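Local coordinates for ribonuclease J (Methanolobus psychrophilus R15, PDB 5HAB), which probably degrades RNA from its 5' end as a metal-dependent exoribonuclease of the beta-CASP group within the metallo-beta-lactamase superfamily, at residues B[101-104]-B[108-111]; B[243-248]-B[274-279]; B[322-327]-B[353-358]; B[371-376]-B[385-390]; B[426-431]-B[448-453]. The protein carries 1 engineered substitution. One frame throughout, in Å; residues are numbered along the deposited sequence.

Contact 1. Residues B[101-104]-B[108-111]. With nucleotides of chain D.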
# COMPACT_ATOMS: atom_id res chain seq x y z
N VAL B 101 16.89 34.55 9.06
CA VAL B 101 16.62 33.75 10.26
C VAL B 101 16.72 32.26 9.95
O VAL B 101 16.22 31.80 8.93
CB VAL B 101 15.24 34.09 10.86
CG1 VAL B 101 14.96 33.18 12.06
CG2 VAL B 101 15.19 35.54 11.29
N CYS B 102 17.41 31.53 10.82
CA CYS B 102 17.43 30.08 10.76
C CYS B 102 16.79 29.52 12.02
O CYS B 102 17.33 29.67 13.12
CB CYS B 102 18.85 29.56 10.60
SG CYS B 102 19.57 29.91 9.00
N THR B 103 15.65 28.86 11.86
CA THR B 103 14.86 28.44 13.02
C THR B 103 15.47 27.22 13.70
O THR B 103 15.17 26.95 14.87
CB THR B 103 13.41 28.13 12.63
OG1 THR B 103 13.40 27.31 11.45
CG2 THR B 103 12.64 29.42 12.36
N HIS B 104 16.33 26.49 13.00
CA HIS B 104 17.15 25.46 13.63
C HIS B 104 18.31 25.06 12.72
O HIS B 104 18.46 25.59 11.62
CB HIS B 104 16.32 24.22 14.01
CG HIS B 104 15.73 23.49 12.84
ND1 HIS B 104 16.49 22.93 11.84
CD2 HIS B 104 14.44 23.20 12.53
CE1 HIS B 104 15.70 22.35 10.95
NE2 HIS B 104 14.45 22.50 11.35
N ASP B 108 17.71 20.79 6.35
CA ASP B 108 16.57 21.27 5.60
C ASP B 108 16.26 22.72 6.00
O ASP B 108 15.32 23.32 5.49
CB ASP B 108 15.35 20.37 5.81
CG ASP B 108 14.74 20.51 7.19
OD1 ASP B 108 15.49 20.50 8.19
OD2 ASP B 108 13.51 20.64 7.27
N HIS B 109 17.08 23.27 6.90
CA HIS B 109 16.98 24.69 7.23
C HIS B 109 18.28 25.48 7.02
O HIS B 109 18.23 26.68 6.76
CB HIS B 109 16.53 24.87 8.68
CG HIS B 109 15.05 24.76 8.86
ND1 HIS B 109 14.40 25.16 10.01
CD2 HIS B 109 14.09 24.29 8.03
CE1 HIS B 109 13.11 24.95 9.88
NE2 HIS B 109 12.89 24.42 8.69
N ILE B 110 19.44 24.83 7.11
CA ILE B 110 20.69 25.56 6.92
C ILE B 110 21.58 24.94 5.85
O ILE B 110 22.68 25.43 5.60
CB ILE B 110 21.49 25.69 8.24
CG1 ILE B 110 22.05 24.34 8.67
CG2 ILE B 110 20.63 26.33 9.32
CD1 ILE B 110 23.11 24.44 9.75
N GLY B 111 21.11 23.87 5.22
CA GLY B 111 21.92 23.16 4.23
C GLY B 111 22.36 23.98 3.03
O GLY B 111 23.37 23.67 2.41
P A D 2 13.94 16.40 8.33
OP1 A D 2 12.93 17.10 9.16
OP2 A D 2 14.77 17.16 7.37
O5' A D 2 14.90 15.61 9.33
C5' A D 2 16.31 15.76 9.26
C4' A D 2 17.01 14.44 9.05
O4' A D 2 16.21 13.58 8.21
C3' A D 2 18.36 14.51 8.35
O3' A D 2 19.42 14.84 9.23
C2' A D 2 18.49 13.13 7.71
O2' A D 2 18.97 12.18 8.65
C1' A D 2 17.04 12.81 7.37
N9 A D 2 16.69 13.10 5.96
C8 A D 2 15.74 13.99 5.52
N7 A D 2 15.63 14.04 4.21
C5 A D 2 16.55 13.10 3.77
C6 A D 2 16.91 12.68 2.47
N6 A D 2 16.36 13.16 1.36
N1 A D 2 17.87 11.73 2.38
C2 A D 2 18.42 11.25 3.50
N3 A D 2 18.16 11.57 4.77
C4 A D 2 17.20 12.51 4.83
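The His104 and His109 rings form an offset stack. Their centroids are 3.6 Å apart and their planes differ by 9°. Each ring is overlapped near its rim. His109 ND1 lies over the face of the His104 ring, 3.0 Å from His104 NE2, at an angle too poor for a hydrogen bond. The His104 ring reaches this place because CG sits between the backbone N and the carbonyl carbon (chi1 64°).

The polar ends of both rings are held elsewhere. His104 NE2 bonds to Asp196 and His109 NE2 to His432. Thr103 OG1 bonds to Asp54. Asp108 OD1 meets the edge of the His104 ring, 3.3 Å from CE1. Asp108 also faces the RNA, with CG 3.4 Å from OP2 of nucleotide A2 of chain D.

The apolar part is small. Cys102 SG touches Ile110 CG2 at 3.7 Å, where strand 96-102 meets the short helix 107-110.

His104, Asp108 and His109 belong to the HxHxDH signature of metallo-beta-lactamase-fold nucleases, with engineered Ala106 in place of the second histidine. In relatives this motif binds zinc. The gathering of imidazole nitrogens and carboxylates beside an RNA phosphate is therefore consistent with a metal-dependent hydrolytic centre.

Contact 2. Residues B[243-248]-B[274-279]. With SO4 (sulfate ion), chain L.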
# COMPACT_ATOMS: atom_id res chain seq x y z
N ILE B 243 8.16 8.93 24.55
CA ILE B 243 7.76 7.63 24.02
C ILE B 243 8.95 6.93 23.37
O ILE B 243 9.16 5.73 23.58
CB ILE B 243 6.60 7.79 23.02
CG1 ILE B 243 5.38 8.42 23.71
CG2 ILE B 243 6.26 6.46 22.36
CD1 ILE B 243 4.94 7.68 24.97
N ALA B 244 9.72 7.67 22.58
CA ALA B 244 10.91 7.12 21.93
C ALA B 244 11.97 6.77 22.96
O ALA B 244 12.68 5.77 22.84
CB ALA B 244 11.47 8.10 20.90
N HIS B 245 12.06 7.61 23.99
CA HIS B 245 12.95 7.35 25.11
C HIS B 245 12.62 5.99 25.74
O HIS B 245 13.49 5.13 25.90
CB HIS B 245 12.83 8.48 26.14
CG HIS B 245 13.69 8.29 27.35
ND1 HIS B 245 15.02 8.64 27.38
CD2 HIS B 245 13.40 7.80 28.58
CE1 HIS B 245 15.52 8.37 28.58
NE2 HIS B 245 14.55 7.86 29.32
N MET B 246 11.34 5.80 26.07
CA MET B 246 10.86 4.57 26.70
C MET B 246 11.10 3.35 25.81
O MET B 246 11.63 2.33 26.27
CB MET B 246 9.36 4.69 27.01
CG MET B 246 8.97 5.78 28.01
SD MET B 246 9.12 5.31 29.75
CE MET B 246 10.84 5.64 30.07
N MET B 247 10.72 3.45 24.54
CA MET B 247 10.90 2.33 23.61
C MET B 247 12.37 1.95 23.44
O MET B 247 12.72 0.77 23.38
CB MET B 247 10.29 2.66 22.24
CG MET B 247 8.78 2.80 22.26
SD MET B 247 8.01 2.81 20.63
CE MET B 247 8.88 4.14 19.81
N LEU B 248 13.24 2.96 23.35
CA LEU B 248 14.66 2.71 23.18
C LEU B 248 15.24 2.06 24.44
O LEU B 248 16.05 1.13 24.37
CB LEU B 248 15.39 4.01 22.83
CG LEU B 248 16.78 3.91 22.21
CD1 LEU B 248 16.86 2.83 21.15
CD2 LEU B 248 17.14 5.25 21.61
N VAL B 274 20.40 10.87 21.19
CA VAL B 274 21.77 10.45 21.49
C VAL B 274 22.03 10.48 22.99
O VAL B 274 22.63 9.56 23.55
CB VAL B 274 22.78 11.33 20.74
CG1 VAL B 274 24.20 11.00 21.19
CG2 VAL B 274 22.65 11.15 19.24
N ASN B 275 21.55 11.55 23.64
CA ASN B 275 21.64 11.70 25.08
C ASN B 275 21.04 10.48 25.78
O ASN B 275 21.71 9.81 26.59
CB ASN B 275 20.92 12.98 25.53
CG ASN B 275 21.23 13.35 26.97
OD1 ASN B 275 22.39 13.32 27.39
ND2 ASN B 275 20.20 13.71 27.72
N SER B 276 19.78 10.20 25.45
CA SER B 276 19.09 9.03 25.98
C SER B 276 19.94 7.78 25.80
O SER B 276 20.10 6.99 26.74
CB SER B 276 17.73 8.84 25.31
OG SER B 276 16.79 9.78 25.80
N ILE B 277 20.50 7.62 24.61
CA ILE B 277 21.29 6.43 24.32
C ILE B 277 22.51 6.31 25.22
O ILE B 277 22.77 5.22 25.76
CB ILE B 277 21.72 6.40 22.85
CG1 ILE B 277 20.49 6.39 21.94
CG2 ILE B 277 22.56 5.17 22.57
CD1 ILE B 277 20.81 6.55 20.48
N VAL B 278 23.25 7.39 25.43
CA VAL B 278 24.46 7.28 26.24
C VAL B 278 24.09 7.03 27.71
O VAL B 278 24.78 6.26 28.40
CB VAL B 278 25.41 8.51 26.09
CG1 VAL B 278 25.80 8.69 24.62
CG2 VAL B 278 24.79 9.77 26.65
N GLN B 279 23.00 7.63 28.17
CA GLN B 279 22.51 7.32 29.52
C GLN B 279 22.18 5.83 29.66
O GLN B 279 22.52 5.19 30.67
CB GLN B 279 21.29 8.17 29.87
CG GLN B 279 21.59 9.65 30.04
CD GLN B 279 20.35 10.46 30.39
OE1 GLN B 279 19.22 10.06 30.10
NE2 GLN B 279 20.56 11.60 31.03
S SO4 L . 15.04 6.22 32.69
O1 SO4 L . 14.79 4.82 33.03
O2 SO4 L . 14.26 7.08 33.58
O3 SO4 L . 16.46 6.52 32.83
O4 SO4 L . 14.62 6.46 31.31
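His245 and Ser276 join two neighbouring helices by one short hydrogen bond. His245 ND1 and Ser276 OG are 2.6 Å apart, with an angle of 159°, and either could be the donor. The hydroxyl meets the imidazole at its edge, near the ring plane.

Two torsions bring the groups together. His245 CG lies anti to the backbone N (chi1 179°), which carries the ring out from its helix and across the gap. Ser276 OG lies anti to its own carbonyl carbon and points back at the ring. It also makes a weak bond to Ala272 O, one turn earlier in the same helix.

The other nitrogen of the ring, NE2, donates to O4 of a sulfate ion. The modelled 2.4 Å between His245 NE2 and that O4 is very short, so its exact length is doubtful. The sulfate probably comes from the crystallisation liquor.

Leu248, one turn after His245, makes the apolar part. Its CG is likewise anti to the backbone N, which carries CD2 over to Ile277. Leu248 CD2 packs against Ile277 CG1 at 3.6 Å, the two side chains crossing at a slant.

The segment axes run 10.2 Å apart at closest approach, 30° from parallel. Helices 241-253 and 271-283 flank strand 262-266 in the chain and lie side by side on the parallel sheet of the beta-CASP domain. Ile277 rests on Val264 and Thr266 of that strand, and Leu248 on Ile372 and Ser374 of strand 370-374. Farther round helix 241-253, Ile243, Met246 and Met247 pack on the second subunit.

Contact 3. Residues B[322-327]-B[353-358]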
# COMPACT_ATOMS: atom_id res chain seq x y z
N ASP B 322 41.02 6.46 13.62
CA ASP B 322 40.56 6.46 15.00
C ASP B 322 39.37 5.52 15.15
O ASP B 322 39.28 4.75 16.11
CB ASP B 322 40.17 7.86 15.46
CG ASP B 322 41.35 8.68 15.91
OD1 ASP B 322 41.15 9.61 16.72
OD2 ASP B 322 42.48 8.40 15.45
N ILE B 323 38.46 5.60 14.19
CA ILE B 323 37.25 4.79 14.18
C ILE B 323 37.59 3.31 14.01
O ILE B 323 37.15 2.48 14.81
CB ILE B 323 36.28 5.28 13.09
CG1 ILE B 323 35.62 6.60 13.51
CG2 ILE B 323 35.24 4.23 12.77
CD1 ILE B 323 34.91 7.33 12.39
N ASP B 324 38.37 3.00 12.99
CA ASP B 324 38.76 1.62 12.71
C ASP B 324 39.54 1.00 13.87
O ASP B 324 39.37 -0.19 14.18
CB ASP B 324 39.58 1.54 11.42
CG ASP B 324 38.71 1.54 10.18
OD1 ASP B 324 37.54 1.97 10.27
OD2 ASP B 324 39.20 1.13 9.10
N ASN B 325 40.37 1.79 14.53
CA ASN B 325 41.16 1.26 15.64
C ASN B 325 40.31 1.17 16.91
O ASN B 325 40.59 0.35 17.79
CB ASN B 325 42.41 2.11 15.88
CG ASN B 325 43.59 1.66 15.04
OD1 ASN B 325 44.49 0.98 15.54
ND2 ASN B 325 43.58 2.02 13.77
N ALA B 326 39.28 2.00 17.00
CA ALA B 326 38.33 1.92 18.10
C ALA B 326 37.50 0.64 17.98
O ALA B 326 37.23 -0.04 18.97
CB ALA B 326 37.43 3.14 18.13
N LEU B 327 37.11 0.33 16.75
CA LEU B 327 36.35 -0.88 16.47
C LEU B 327 37.24 -2.10 16.63
O LEU B 327 36.77 -3.18 16.98
CB LEU B 327 35.74 -0.82 15.08
CG LEU B 327 34.67 0.26 14.95
CD1 LEU B 327 34.51 0.73 13.52
CD2 LEU B 327 33.35 -0.25 15.50
N LEU B 353 28.39 2.58 9.76
CA LEU B 353 27.61 1.35 9.72
C LEU B 353 27.67 0.71 8.33
O LEU B 353 27.74 -0.51 8.20
CB LEU B 353 26.16 1.60 10.13
CG LEU B 353 25.28 0.36 10.29
CD1 LEU B 353 25.95 -0.64 11.23
CD2 LEU B 353 23.89 0.72 10.80
N GLY B 354 27.64 1.55 7.30
CA GLY B 354 27.75 1.08 5.94
C GLY B 354 29.10 0.45 5.66
O GLY B 354 29.22 -0.44 4.81
N ARG B 355 30.12 0.91 6.37
CA ARG B 355 31.47 0.39 6.18
C ARG B 355 31.62 -0.92 6.95
O ARG B 355 32.28 -1.85 6.48
CB ARG B 355 32.51 1.42 6.62
CG ARG B 355 32.94 2.36 5.49
CD ARG B 355 33.64 3.62 6.00
NE ARG B 355 34.53 3.36 7.12
CZ ARG B 355 35.73 2.81 7.00
NH1 ARG B 355 36.20 2.47 5.80
NH2 ARG B 355 36.47 2.60 8.08
N ILE B 356 30.99 -0.99 8.12
CA ILE B 356 30.94 -2.23 8.88
C ILE B 356 30.24 -3.32 8.07
O ILE B 356 30.67 -4.47 8.05
CB ILE B 356 30.23 -2.03 10.23
CG1 ILE B 356 31.06 -1.14 11.15
CG2 ILE B 356 29.95 -3.37 10.90
CD1 ILE B 356 30.48 -1.02 12.54
N ALA B 357 29.16 -2.93 7.40
CA ALA B 357 28.36 -3.88 6.63
C ALA B 357 29.13 -4.42 5.42
O ALA B 357 28.87 -5.54 4.98
CB ALA B 357 27.07 -3.23 6.18
N ASN B 358 30.06 -3.64 4.90
CA ASN B 358 30.84 -4.07 3.75
C ASN B 358 32.10 -4.81 4.18
O ASN B 358 32.87 -5.27 3.34
CB ASN B 358 31.22 -2.87 2.87
CG ASN B 358 30.09 -2.44 1.96
OD1 ASN B 358 29.77 -1.26 1.88
ND2 ASN B 358 29.48 -3.40 1.28
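Asp324 OD1 and Arg355 NH2 form a salt bridge of 2.5 Å. It spans two helices of the beta-CASP domain, whose fold alternates helices with the strands of a parallel sheet. Helix 320-331 follows strand 315-317, and helix 352-357 follows strand 338-342.

The carboxylate and the guanidinium are almost coplanar, with 8° between their planes. Asp324 meets the guanidinium at its edge. The approach is not the paired, two-nitrogen kind. Both carboxylate oxygens turn to the same nitrogen, and Asp324 OD2 is the more distant, 3.3 Å from Arg355 NH2. The arginine chain runs extended at chi2 and then bends at chi3 (39°), which swings the guanidinium across to the aspartate. The two side chains meet at about a right angle.

The carboxylate has a second, weaker neighbour. Asp324 OD2 makes a long ion pair with Arg320, earlier in its own helix. Arg355 also packs on Glu360 and Thr361 of the loop after helix 352-357. Both charged residues are partly exposed, so the bridge lies toward the outer side of the helix pair.

Nearer the sheet the contact is apolar and loose. The helices stay well apart, with Leu327 CA and Ile356 CA, the nearest pair, separated by 9.4 Å. Leu327 also covers Phe363, and Ile356 rests on Met342 of strand 338-342. Between the two helices, one methyl from each side bridges the distance: Leu327 CD2 meets Ile356 CD1 at 4.2 Å.

Contact 4. Residues B[371-376]-B[385-390]. With SO4 (sulfate ion), chain I; nucleotides of chain D.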
# COMPACT_ATOMS: atom_id res chain seq x y z
N ILE B 371 21.32 -4.71 15.88
CA ILE B 371 21.49 -3.37 15.32
C ILE B 371 20.19 -2.58 15.44
O ILE B 371 19.17 -2.94 14.87
CB ILE B 371 21.98 -3.45 13.87
CG1 ILE B 371 23.26 -4.28 13.83
CG2 ILE B 371 22.21 -2.05 13.31
CD1 ILE B 371 23.86 -4.43 12.47
N ILE B 372 20.26 -1.49 16.21
CA ILE B 372 19.09 -0.69 16.52
C ILE B 372 19.09 0.61 15.73
O ILE B 372 19.90 1.51 15.98
CB ILE B 372 19.01 -0.40 18.03
CG1 ILE B 372 18.88 -1.70 18.83
CG2 ILE B 372 17.85 0.54 18.33
CD1 ILE B 372 20.18 -2.14 19.47
N PHE B 373 18.17 0.70 14.78
CA PHE B 373 17.92 1.92 14.03
C PHE B 373 16.93 2.79 14.79
O PHE B 373 15.72 2.58 14.72
CB PHE B 373 17.38 1.61 12.63
CG PHE B 373 18.37 0.91 11.74
CD1 PHE B 373 18.66 -0.43 11.92
CD2 PHE B 373 18.99 1.60 10.71
CE1 PHE B 373 19.56 -1.08 11.09
CE2 PHE B 373 19.89 0.96 9.88
CZ PHE B 373 20.17 -0.38 10.07
N SER B 374 17.44 3.78 15.52
CA SER B 374 16.57 4.73 16.20
C SER B 374 16.21 5.86 15.24
O SER B 374 16.60 7.01 15.44
CB SER B 374 17.24 5.27 17.45
OG SER B 374 16.29 5.92 18.25
N ALA B 375 15.49 5.50 14.18
CA ALA B 375 15.15 6.41 13.10
C ALA B 375 14.18 5.74 12.13
O ALA B 375 14.05 4.51 12.11
CB ALA B 375 16.40 6.86 12.36
N ASN B 376 13.49 6.55 11.34
CA ASN B 376 12.60 6.04 10.30
C ASN B 376 13.32 6.01 8.96
O ASN B 376 14.35 6.65 8.79
CB ASN B 376 11.34 6.90 10.20
CG ASN B 376 11.64 8.32 9.74
OD1 ASN B 376 12.73 8.85 9.98
ND2 ASN B 376 10.68 8.94 9.06
N ALA B 385 16.60 2.42 -1.12
CA ALA B 385 17.58 1.51 -1.71
C ALA B 385 18.79 1.36 -0.79
O ALA B 385 19.18 0.24 -0.45
CB ALA B 385 18.02 2.00 -3.08
N ASN B 386 19.38 2.48 -0.36
CA ASN B 386 20.57 2.37 0.48
C ASN B 386 20.27 1.60 1.76
O ASN B 386 21.08 0.77 2.21
CB ASN B 386 21.13 3.76 0.81
CG ASN B 386 21.63 4.49 -0.42
OD1 ASN B 386 22.20 3.88 -1.33
ND2 ASN B 386 21.43 5.80 -0.46
N ARG B 387 19.10 1.83 2.34
CA ARG B 387 18.70 1.13 3.55
C ARG B 387 18.51 -0.36 3.29
O ARG B 387 18.91 -1.19 4.10
CB ARG B 387 17.41 1.71 4.13
CG ARG B 387 17.60 2.50 5.40
CD ARG B 387 18.07 1.61 6.55
NE ARG B 387 16.98 1.26 7.45
CZ ARG B 387 16.53 2.06 8.41
NH1 ARG B 387 17.05 3.27 8.58
NH2 ARG B 387 15.54 1.66 9.20
N TYR B 388 17.90 -0.68 2.15
CA TYR B 388 17.69 -2.08 1.79
C TYR B 388 19.02 -2.81 1.63
O TYR B 388 19.18 -3.91 2.16
CB TYR B 388 16.86 -2.19 0.50
CG TYR B 388 16.80 -3.59 -0.06
CD1 TYR B 388 15.91 -4.52 0.46
CD2 TYR B 388 17.61 -3.97 -1.12
CE1 TYR B 388 15.85 -5.81 -0.06
CE2 TYR B 388 17.55 -5.25 -1.65
CZ TYR B 388 16.67 -6.16 -1.11
OH TYR B 388 16.61 -7.43 -1.64
N ALA B 389 19.97 -2.21 0.92
CA ALA B 389 21.28 -2.83 0.73
C ALA B 389 22.00 -3.01 2.07
O ALA B 389 22.54 -4.09 2.35
CB ALA B 389 22.13 -1.99 -0.23
N LEU B 390 21.99 -1.96 2.89
CA LEU B 390 22.61 -2.02 4.21
C LEU B 390 22.03 -3.17 5.04
O LEU B 390 22.77 -4.01 5.57
CB LEU B 390 22.43 -0.70 4.95
CG LEU B 390 22.97 -0.68 6.38
CD1 LEU B 390 24.50 -0.66 6.38
CD2 LEU B 390 22.42 0.50 7.17
S SO4 I . 15.69 -10.63 0.24
O1 SO4 I . 15.32 -10.86 1.64
O2 SO4 I . 14.82 -9.62 -0.36
O3 SO4 I . 17.07 -10.18 0.17
O4 SO4 I . 15.55 -11.89 -0.49
OP3 A D 1 10.40 10.84 11.41
P A D 1 10.17 12.29 11.19
OP1 A D 1 11.00 13.05 12.16
OP2 A D 1 8.70 12.53 11.15
O5' A D 1 10.68 12.62 9.72
C5' A D 1 11.96 12.22 9.27
C4' A D 1 12.37 13.01 8.05
O4' A D 1 11.59 12.56 6.91
C3' A D 1 12.13 14.51 8.17
O3' A D 1 13.17 15.25 7.52
C2' A D 1 10.80 14.71 7.44
O2' A D 1 10.63 16.00 6.89
C1' A D 1 10.86 13.63 6.36
N9 A D 1 9.53 13.13 6.00
C8 A D 1 8.50 12.87 6.87
N7 A D 1 7.40 12.44 6.30
C5 A D 1 7.72 12.42 4.95
C6 A D 1 6.98 12.06 3.82
N6 A D 1 5.71 11.63 3.87
N1 A D 1 7.59 12.15 2.61
C2 A D 1 8.86 12.58 2.56
N3 A D 1 9.66 12.95 3.56
C4 A D 1 9.03 12.85 4.75
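This is a buried strand-to-helix contact between Phe373 and the side chains of Arg387 and Leu390. It lies inside a beta-alpha-beta unit of the beta-CASP domain, formed by strand 370-374, helix 381-396 and strand 400-402.

The guanidinium of Arg387 is laid against the phenyl ring without stacking flat on it. Phe373 CD2 sits over the centre of the guanidinium, 3.3 Å above its plane, while the two planes are 37° apart. Bends at chi2 and chi3 fold the arginine chain into this place. Its nitrogens are bonded elsewhere: NH2 to Asp403, NE to Glu391 and NH1 to His345 O. These bonds fix the rotation of the group and satisfy a buried charge.

The phenyl ring also meets Leu390 at its edge, Phe373 CE2 lying 3.7 Å from Leu390 CD2.

Both segments extend to bound groups. On the helix face turned from the strand, Tyr388 OH donates to O2 of a sulfate ion at 3.1 Å. This ion, probably from the crystallisation liquor, is also held by Arg58 and Arg61 of the third subunit. Past the strand, Asn376 reaches the 5' phosphate of the RNA, with Asn376 ND2 3.0 Å from OP3 of nucleotide A1 of chain D.

Contact 5. Residues B[426-431]-B[448-453]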
# COMPACT_ATOMS: atom_id res chain seq x y z
N GLU B 426 -5.03 35.51 11.03
CA GLU B 426 -5.95 36.08 10.06
C GLU B 426 -5.82 35.37 8.72
O GLU B 426 -6.79 35.19 7.99
CB GLU B 426 -5.68 37.58 9.91
CG GLU B 426 -6.61 38.32 8.98
CD GLU B 426 -6.33 39.81 8.98
OE1 GLU B 426 -5.47 40.25 9.78
OE2 GLU B 426 -6.96 40.54 8.19
N HIS B 427 -4.59 34.95 8.41
CA HIS B 427 -4.29 34.22 7.18
C HIS B 427 -3.39 33.04 7.51
O HIS B 427 -2.51 33.16 8.36
CB HIS B 427 -3.61 35.13 6.15
CG HIS B 427 -4.45 36.28 5.70
ND1 HIS B 427 -5.32 36.21 4.63
CD2 HIS B 427 -4.54 37.55 6.17
CE1 HIS B 427 -5.91 37.37 4.47
NE2 HIS B 427 -5.46 38.21 5.39
N VAL B 428 -3.59 31.92 6.83
CA VAL B 428 -2.75 30.75 7.04
C VAL B 428 -2.14 30.30 5.72
O VAL B 428 -2.81 30.28 4.69
CB VAL B 428 -3.51 29.59 7.68
CG1 VAL B 428 -2.53 28.57 8.25
CG2 VAL B 428 -4.44 30.09 8.76
N ILE B 429 -0.86 29.95 5.76
CA ILE B 429 -0.15 29.48 4.58
C ILE B 429 0.59 28.20 4.93
O ILE B 429 1.50 28.23 5.77
CB ILE B 429 0.83 30.55 4.04
CG1 ILE B 429 0.10 31.85 3.70
CG2 ILE B 429 1.62 30.00 2.83
CD1 ILE B 429 0.02 32.84 4.85
N PRO B 430 0.22 27.08 4.31
CA PRO B 430 0.98 25.86 4.56
C PRO B 430 2.30 25.83 3.81
O PRO B 430 2.38 26.33 2.69
CB PRO B 430 0.03 24.75 4.08
CG PRO B 430 -0.83 25.40 3.06
CD PRO B 430 -1.02 26.82 3.54
N ALA B 431 3.31 25.23 4.43
CA ALA B 431 4.66 25.19 3.87
C ALA B 431 5.32 23.86 4.21
O ALA B 431 4.69 23.00 4.83
CB ALA B 431 5.48 26.35 4.42
N ALA B 448 -11.44 24.26 10.68
CA ALA B 448 -11.21 25.24 11.73
C ALA B 448 -11.84 26.59 11.40
O ALA B 448 -11.68 27.55 12.14
CB ALA B 448 -9.71 25.41 11.99
N GLY B 449 -12.53 26.66 10.27
CA GLY B 449 -13.22 27.89 9.89
C GLY B 449 -12.57 28.73 8.79
O GLY B 449 -13.13 29.74 8.38
N TYR B 450 -11.40 28.31 8.31
CA TYR B 450 -10.72 29.08 7.26
C TYR B 450 -11.25 28.74 5.87
O TYR B 450 -11.85 27.68 5.66
CB TYR B 450 -9.21 28.86 7.34
CG TYR B 450 -8.63 29.49 8.58
CD1 TYR B 450 -8.68 28.84 9.81
CD2 TYR B 450 -8.07 30.75 8.54
CE1 TYR B 450 -8.17 29.43 10.95
CE2 TYR B 450 -7.56 31.35 9.67
CZ TYR B 450 -7.61 30.68 10.88
OH TYR B 450 -7.10 31.28 12.00
N SER B 451 -11.08 29.67 4.94
CA SER B 451 -11.61 29.52 3.59
C SER B 451 -10.53 29.71 2.52
O SER B 451 -9.82 30.72 2.54
CB SER B 451 -12.76 30.52 3.39
OG SER B 451 -13.18 30.56 2.04
N LEU B 452 -10.41 28.76 1.60
CA LEU B 452 -9.33 28.77 0.60
C LEU B 452 -9.43 29.97 -0.34
O LEU B 452 -10.50 30.27 -0.86
CB LEU B 452 -9.33 27.47 -0.21
CG LEU B 452 -8.21 27.31 -1.25
CD1 LEU B 452 -6.86 27.32 -0.58
CD2 LEU B 452 -8.39 26.03 -2.08
N GLY B 453 -8.32 30.65 -0.58
CA GLY B 453 -8.34 31.81 -1.45
C GLY B 453 -8.80 33.08 -0.73
O GLY B 453 -8.85 34.16 -1.32
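Val428 and Tyr450 make a CH-pi contact. The methyl Val428 CG2 lies over one face of the phenol ring, 3.8 Å from its centroid and 24° off the ring normal. It is shifted toward the rim, and the closest atoms are Val428 CG2 and Tyr450 CE2 at 3.5 Å. Tyr450 CG is anti to its carbonyl carbon (chi1 -69°), which turns the ring toward Val428.

The polar contribution comes from outside this pair. Tyr450 OH is hydrogen-bonded to Pro425 O, just before the strand, and this fixes the far end of the ring. Glu426 O stands more loosely at the ring edge, 4.3 Å from Tyr450 CE2.

Backbone shape brings the tyrosine here. Helix 435-447 ends in a Schellman motif at Gly449, whose positive phi turns the chain back toward the strand.

Strand 427-431 pairs with strand 222-228 in one sheet of the metallo-beta-lactamase fold, and the backbone of Val428 also bonds to Thr455 and His457. Val428 points to the helical side of that sheet, where Leu420 of helix 413-423 touches both it and Tyr450, and Tyr441 of helix 435-447 also packs on it. His427 and Ile429 instead touch strand 464-469, which belongs to the other sheet.

In the fold
Contacts 1 and 5 lie in the metallo-beta-lactamase part of the chain, and contacts 2, 3 and 4 in the beta-CASP part. Contact 1 is nearest the chain centre, about 7 Å away, and is wholly buried. Its histidines and aspartate are consistent with a metal-dependent active site. Contact 5 is a partly buried CH-pi contact between a sheet strand and the loop after a helix. Contact 4 links contacts 2 and 3: contact 2 packs on its strand 370-374, and helix 352-357 of contact 3 touches Phe373 and Leu390. Contact 3, farthest from the chain centre, is partly buried and pairs charges that are partly exposed. In contact 4 the arginine charge is buried. Contacts 1 and 4 approach successive RNA nucleotides.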